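Local atomic coordinates of VESB protease (Vibrio cholerae, PDB entry 4LK4), a protein that probably acts as a secreted serine endopeptidase of the trypsin-like S1 family, cleaving peptide bonds in protein substrates. Residues 39-44 against 55-60; 93-96 against 102-105. The protein carries 1 engineered substitution. All coordinates share one frame; numbering follows the deposited sequence.

Contact 1. Residues 39-44 against 55-60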
# COMPACT_ATOMS: atom_id res chain seq x y z
N GLN A 39 9.39 14.57 5.06
CA GLN A 39 8.41 13.55 5.47
C GLN A 39 7.07 13.89 4.84
O GLN A 39 6.68 15.03 4.86
CB GLN A 39 8.30 13.51 6.99
CG GLN A 39 7.54 12.30 7.52
CD GLN A 39 6.10 12.62 7.84
OE1 GLN A 39 5.77 13.76 8.09
NE2 GLN A 39 5.25 11.61 7.87
N PHE A 40 6.38 12.93 4.24
CA PHE A 40 5.04 13.21 3.69
C PHE A 40 3.98 12.19 4.08
O PHE A 40 2.81 12.44 3.89
CB PHE A 40 5.09 13.33 2.16
CG PHE A 40 5.50 12.08 1.49
CD1 PHE A 40 4.58 11.13 1.17
CD2 PHE A 40 6.83 11.82 1.24
CE1 PHE A 40 4.95 9.94 0.57
CE2 PHE A 40 7.22 10.65 0.64
CZ PHE A 40 6.27 9.69 0.31
N CYS A 41 4.35 11.03 4.59
CA CYS A 41 3.33 10.04 4.99
C CYS A 41 3.88 9.17 6.09
O CYS A 41 5.05 9.25 6.42
CB CYS A 41 2.85 9.15 3.79
SG CYS A 41 1.28 9.76 3.05
N GLY A 42 3.01 8.33 6.64
CA GLY A 42 3.41 7.28 7.52
C GLY A 42 3.22 5.89 6.94
O GLY A 42 2.70 5.72 5.83
N GLY A 43 3.69 4.90 7.70
CA GLY A 43 3.59 3.52 7.28
C GLY A 43 3.91 2.62 8.44
O GLY A 43 4.19 3.10 9.54
N SER A 44 3.82 1.33 8.19
CA SER A 44 4.19 0.31 9.15
C SER A 44 5.07 -0.72 8.46
O SER A 44 4.94 -0.95 7.25
CB SER A 44 2.93 -0.33 9.77
OG SER A 44 2.28 -1.25 8.91
N ALA A 55 -2.59 4.10 -0.37
CA ALA A 55 -2.25 4.32 -1.81
C ALA A 55 -2.19 5.78 -2.19
O ALA A 55 -1.37 6.17 -3.02
CB ALA A 55 -3.22 3.60 -2.72
N HIS A 56 -3.05 6.61 -1.62
CA HIS A 56 -3.06 7.99 -2.09
C HIS A 56 -1.80 8.79 -1.73
O HIS A 56 -1.56 9.82 -2.32
CB HIS A 56 -4.32 8.72 -1.64
CG HIS A 56 -4.22 9.27 -0.27
ND1 HIS A 56 -4.71 8.59 0.83
CD2 HIS A 56 -3.72 10.44 0.20
CE1 HIS A 56 -4.51 9.31 1.91
NE2 HIS A 56 -3.91 10.44 1.55
N CYS A 57 -0.99 8.32 -0.80
CA CYS A 57 0.36 8.89 -0.56
C CYS A 57 1.20 8.94 -1.85
O CYS A 57 2.18 9.69 -1.92
CB CYS A 57 1.10 8.05 0.47
SG CYS A 57 0.35 8.11 2.12
N PHE A 58 0.85 8.12 -2.84
CA PHE A 58 1.62 8.07 -4.07
C PHE A 58 0.87 8.55 -5.29
O PHE A 58 1.34 8.33 -6.38
CB PHE A 58 2.17 6.66 -4.28
CG PHE A 58 2.89 6.12 -3.09
CD1 PHE A 58 4.13 6.58 -2.77
CD2 PHE A 58 2.31 5.17 -2.29
CE1 PHE A 58 4.79 6.12 -1.68
CE2 PHE A 58 2.97 4.71 -1.19
CZ PHE A 58 4.21 5.20 -0.87
N ASP A 59 -0.26 9.24 -5.13
CA ASP A 59 -0.98 9.79 -6.30
C ASP A 59 -0.01 10.49 -7.26
O ASP A 59 -0.10 10.34 -8.49
CB ASP A 59 -2.09 10.78 -5.90
CG ASP A 59 -3.34 10.11 -5.29
OD1 ASP A 59 -3.66 8.95 -5.61
OD2 ASP A 59 -4.03 10.79 -4.49
N SER A 60 0.96 11.21 -6.71
CA SER A 60 1.85 12.04 -7.55
C SER A 60 3.34 11.76 -7.38
O SER A 60 4.17 12.64 -7.59
CB SER A 60 1.56 13.51 -7.25
OG SER A 60 0.21 13.85 -7.52

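Contact 2. Residues 93-96 against 102-105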
# COMPACT_ATOMS: atom_id res chain seq x y z
N LEU A 93 -5.37 -2.18 -7.26
CA LEU A 93 -5.75 -1.88 -8.63
C LEU A 93 -7.20 -1.37 -8.73
O LEU A 93 -7.58 -0.81 -9.77
CB LEU A 93 -5.50 -3.08 -9.53
CG LEU A 93 -4.01 -3.37 -9.75
CD1 LEU A 93 -3.87 -4.57 -10.68
CD2 LEU A 93 -3.28 -2.18 -10.36
N SER A 94 -7.98 -1.55 -7.66
CA SER A 94 -9.31 -0.94 -7.50
C SER A 94 -9.28 0.36 -6.65
O SER A 94 -10.33 0.93 -6.35
CB SER A 94 -10.30 -1.96 -6.90
OG SER A 94 -10.42 -3.09 -7.79
N TYR A 95 -8.10 0.84 -6.30
CA TYR A 95 -7.97 2.16 -5.68
C TYR A 95 -8.61 3.17 -6.59
O TYR A 95 -8.37 3.17 -7.80
CB TYR A 95 -6.52 2.53 -5.44
CG TYR A 95 -6.29 3.99 -5.13
CD1 TYR A 95 -6.83 4.57 -3.98
CD2 TYR A 95 -5.53 4.78 -5.97
CE1 TYR A 95 -6.60 5.91 -3.68
CE2 TYR A 95 -5.31 6.10 -5.70
CZ TYR A 95 -5.84 6.66 -4.55
OH TYR A 95 -5.61 7.99 -4.35
N SER A 96 -9.48 3.99 -6.02
CA SER A 96 -10.07 5.12 -6.75
C SER A 96 -9.75 6.37 -5.95
O SER A 96 -10.15 6.49 -4.79
CB SER A 96 -11.60 4.97 -6.91
OG SER A 96 -12.25 4.77 -5.64
N ASN A 102 -10.36 1.49 -1.30
CA ASN A 102 -9.26 0.59 -1.46
C ASN A 102 -7.95 1.33 -1.39
O ASN A 102 -7.06 1.11 -2.19
CB ASN A 102 -9.40 -0.20 -2.75
CG ASN A 102 -10.78 -0.76 -2.92
OD1 ASN A 102 -11.29 -1.47 -2.04
ND2 ASN A 102 -11.42 -0.42 -4.02
N ASP A 103 -7.86 2.20 -0.39
CA ASP A 103 -6.72 3.08 -0.23
C ASP A 103 -5.63 2.33 0.50
O ASP A 103 -5.44 2.48 1.69
CB ASP A 103 -7.13 4.32 0.55
CG ASP A 103 -6.06 5.41 0.54
OD1 ASP A 103 -5.12 5.35 -0.28
OD2 ASP A 103 -6.19 6.34 1.37
N ILE A 104 -4.92 1.49 -0.24
CA ILE A 104 -3.87 0.71 0.36
C ILE A 104 -2.76 0.47 -0.64
O ILE A 104 -3.01 0.35 -1.84
CB ILE A 104 -4.44 -0.60 0.88
CG1 ILE A 104 -3.39 -1.37 1.69
CG2 ILE A 104 -5.00 -1.45 -0.26
CD1 ILE A 104 -3.95 -2.55 2.43
N ALA A 105 -1.54 0.39 -0.11
CA ALA A 105 -0.35 0.20 -0.92
C ALA A 105 0.75 -0.50 -0.17
O ALA A 105 0.83 -0.41 1.03
CB ALA A 105 0.16 1.55 -1.42

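Contact 1. Residues 39-44 against 55-60
Cys-41 on strand 39-46 and Cys-57 in the 3-10 turn at 56-57 mark the closest approach of the two backbones, with their CA atoms 6.4 Å apart. Their sulfurs form a disulfide, Cys-41 SG to Cys-57 SG 2.1 Å, twisted to -86° about the S-S bond and hence nearly perpendicular. Phe-40 points to the same side as Cys-41 because the two form a classic beta bulge opposite Leu-28. With CG set between the backbone N and the carbonyl carbon (chi1 63°), the Phe-40 ring swings over to the turn, where its CE1 lies obliquely 3.7 Å from Cys-57 O. Phe-58 CE1 meets the edge of this ring, 4.3 Å from Phe-40 CZ, while one face of the Phe-58 ring takes the CB of its own neighbour Cys-57 near the rim. On the strand itself, Gln-39 NE2 reaches Cys-41 O from above the carbonyl plane and also bonds Asp-198. The disulfide is consistent with the bridge that trypsin-like proteases carry beside their catalytic histidine, here probably His-56. Around it, Arg-61 makes a cation-pi contact with Phe-40, and Phe-58 packs against Leu-28 of strand 25-30, Thr-53 of strand 50-53 and Ile-89 of strand 82-91.

Contact 2. Residues 93-96 against 102-105
The ring of Tyr-95 and the carboxylate of Asp-103 run side by side and point the same way, their planes 24° apart. The carboxylate approaches the ring obliquely rather than squarely at a face or edge, with OD1 of Asp-103 3.8 Å from CE1 of Tyr-95; the carbonyl O of Asn-102 comes in at a similar slant, 3.9 Å from Tyr-95 CD1. A second flat group, the amide of Asn-102, carries the polar link: its ND2 donates to Ser-94 O over 2.9 Å. That bond is straight at the hydrogen (164°) and lies close to the amide plane, yet ND2 sits above the carbonyl plane of Ser-94 instead of on a lone pair. The same nitrogen rests 3.5 Å from Ser-94 CB. An inverse gamma turn pivots on Asp-103, closed by a weak bond from Ile-104 N to Asn-102 O, and leads directly into strand 105-109 of the N-terminal barrel. The Asp-103 carboxylate extends beside the tyrosine to His-56, its CG trans to N (chi1 -169°); ND1 of His-56 bonds OD2, an arrangement consistent with the His-Asp pair of the S1 catalytic triad. OD2 also bonds Ser-216 OG from the other sheet of the protease, and Asp-103 O bonds Thr-232 OG1. At the far end of the ring, Tyr-95 OH is held by Asp-59.

From the N terminus, strand 39-46 runs into strand 50-53 and the turn that follows, and contact 1 closes this hairpin back onto the strand's beginning. The chain then passes through strands 66-70 and 82-91 before contact 2 closes the loop leading to strand 105-109. The two closures are in series, neither nested nor crossed, with centres about 12 Å apart. In space they meet through segment 55-60, which touches both 93-96 and 102-105; Ala-55 N packs 2.8 Å from Asp-103 OD1. Both loops of the barrel are thus joined at what is probably the active site, where segment 102-105 extends the connection to strand 211-216.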